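Local coordinates for NEQ263 (PDB 5BN3), which probably binds ATP and pairs with NeqA in the ATP synthase core complex of an archaeon, at residues I63-D68 and D90-N95. Residues are numbered along the deposited sequence; the frame is centred on the assembly and turned at random.
Sequences IAVSED and DYRDIN
I63 and R92 face each other as the antiparallel hydrogen-bonded pair of a two-stranded ribbon made by strands 62-64 and 91-93. I63 N reaches R92 O at 3.2 Å, and R92 N returns to I63 O at 3.0 Å. Just past the strand end, V65 N donates to D90 O at 3.1 Å with a nearly straight N-H...O angle of 169°, which prolongs the pairing by one bond.

Packing is tightest around V65 CG2, which lies 3.3 Å from both D90 O and D90 OD2. The same methyl meets R92 CG and sits over the centre of one guanidinium face, while chi2 of the arginine (-66°) turns CD toward the D90 side. I63 CG2 meets I94 CG2 at 4.0 Å, the two side chains crossing at about a right angle, and helix 196-215 covers the group through T208, Y212 and Y201. D90 OD1 takes R92 NE at 3.1 Å in a salt bridge, approached from above the carboxylate plane, while R92 NH2 has a second acid partner in E216.

I63 and V65 are buried, whereas Y91 on the other face is exposed. Its CD1 lies 3.5 Å from A64 N, and A64 CB makes a CH-pi contact over the ring, 4.3 Å from the Y91 centroid; a magnesium ion is bound near this tyrosine.

An alanine at R92 would probably open a gap beside V65 CG2 and leave D90 and E216 without the positive charge between them. The chemistry thus implies a ribbon zipped by backbone bonds; on the face of I63 and R92, apolar packing against helix 196-215 is joined by the R92 charge, which links D90 to E216 just past that helix's end.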
# COMPACT_ATOMS: atom_id res chain seq x y z
N ILE B 63 21.55 -26.79 26.48
CA ILE B 63 22.30 -26.18 27.56
C ILE B 63 22.21 -27.01 28.83
O ILE B 63 21.21 -27.69 29.07
CB ILE B 63 21.84 -24.73 27.86
CG1 ILE B 63 20.35 -24.71 28.22
CG2 ILE B 63 22.12 -23.82 26.67
CD1 ILE B 63 19.91 -23.42 28.90
N ALA B 64 23.26 -26.96 29.64
CA ALA B 64 23.22 -27.59 30.96
C ALA B 64 22.37 -26.73 31.87
O ALA B 64 22.62 -25.53 32.00
CB ALA B 64 24.63 -27.72 31.51
N VAL B 65 21.36 -27.32 32.50
CA VAL B 65 20.50 -26.58 33.41
C VAL B 65 20.86 -26.82 34.87
O VAL B 65 21.07 -27.97 35.29
CB VAL B 65 19.00 -26.89 33.18
CG1 VAL B 65 18.54 -26.34 31.84
CG2 VAL B 65 18.73 -28.38 33.26
N SER B 66 20.95 -25.74 35.63
CA SER B 66 21.26 -25.79 37.06
C SER B 66 21.03 -24.41 37.65
O SER B 66 20.72 -23.46 36.93
CB SER B 66 22.70 -26.22 37.30
OG SER B 66 23.62 -25.25 36.83
N GLU B 67 21.19 -24.29 38.96
CA GLU B 67 21.04 -23.00 39.62
C GLU B 67 22.34 -22.21 39.57
O GLU B 67 22.45 -21.14 40.17
CB GLU B 67 20.59 -23.18 41.08
CG GLU B 67 19.24 -23.86 41.23
CD GLU B 67 18.58 -23.55 42.56
OE1 GLU B 67 19.05 -22.62 43.25
OE2 GLU B 67 17.59 -24.22 42.91
N ASP B 68 23.33 -22.73 38.84
CA ASP B 68 24.62 -22.07 38.69
C ASP B 68 24.51 -20.75 37.92
O ASP B 68 25.31 -19.84 38.13
CB ASP B 68 25.62 -23.00 37.98
CG ASP B 68 26.03 -24.18 38.84
OD1 ASP B 68 25.80 -24.14 40.07
OD2 ASP B 68 26.61 -25.14 38.29
N ASP B 90 23.21 -32.27 32.60
CA ASP B 90 21.75 -32.27 32.54
C ASP B 90 21.34 -31.34 31.40
O ASP B 90 20.86 -30.23 31.62
CB ASP B 90 21.10 -31.88 33.87
CG ASP B 90 19.58 -31.95 33.83
OD1 ASP B 90 19.02 -32.57 32.90
OD2 ASP B 90 18.93 -31.38 34.73
N TYR B 91 21.56 -31.81 30.17
CA TYR B 91 21.37 -30.99 28.97
C TYR B 91 19.93 -31.02 28.46
O TYR B 91 19.29 -32.07 28.43
CB TYR B 91 22.34 -31.42 27.87
CG TYR B 91 23.77 -31.03 28.15
CD1 TYR B 91 24.23 -29.75 27.84
CD2 TYR B 91 24.66 -31.92 28.73
CE1 TYR B 91 25.53 -29.38 28.09
CE2 TYR B 91 25.97 -31.56 28.98
CZ TYR B 91 26.40 -30.28 28.67
OH TYR B 91 27.70 -29.91 28.92
N ARG B 92 19.43 -29.85 28.07
CA ARG B 92 18.04 -29.70 27.64
C ARG B 92 17.94 -29.00 26.30
O ARG B 92 18.64 -28.03 26.04
CB ARG B 92 17.25 -28.90 28.68
CG ARG B 92 17.25 -29.50 30.07
CD ARG B 92 16.50 -30.82 30.10
NE ARG B 92 16.53 -31.43 31.43
CZ ARG B 92 15.71 -31.09 32.42
NH1 ARG B 92 14.80 -30.15 32.24
NH2 ARG B 92 15.81 -31.69 33.60
N ASP B 93 17.05 -29.51 25.45
CA ASP B 93 16.67 -28.82 24.22
C ASP B 93 16.17 -27.42 24.59
O ASP B 93 15.28 -27.27 25.43
CB ASP B 93 15.56 -29.61 23.51
CG ASP B 93 15.24 -29.07 22.12
OD1 ASP B 93 15.42 -27.87 21.86
OD2 ASP B 93 14.79 -29.88 21.27
N ILE B 94 16.77 -26.40 23.98
CA ILE B 94 16.43 -25.01 24.31
C ILE B 94 15.06 -24.59 23.78
O ILE B 94 14.50 -23.58 24.21
CB ILE B 94 17.49 -24.02 23.80
CG1 ILE B 94 17.63 -24.09 22.28
CG2 ILE B 94 18.83 -24.25 24.48
CD1 ILE B 94 18.32 -22.89 21.68
N ASN B 95 14.53 -25.36 22.83
CA ASN B 95 13.18 -25.12 22.34
C ASN B 95 12.14 -25.58 23.36
O ASN B 95 11.05 -25.01 23.45
CB ASN B 95 12.95 -25.82 21.00
CG ASN B 95 13.68 -25.14 19.85
OD1 ASN B 95 13.81 -23.91 19.83
ND2 ASN B 95 14.15 -25.93 18.90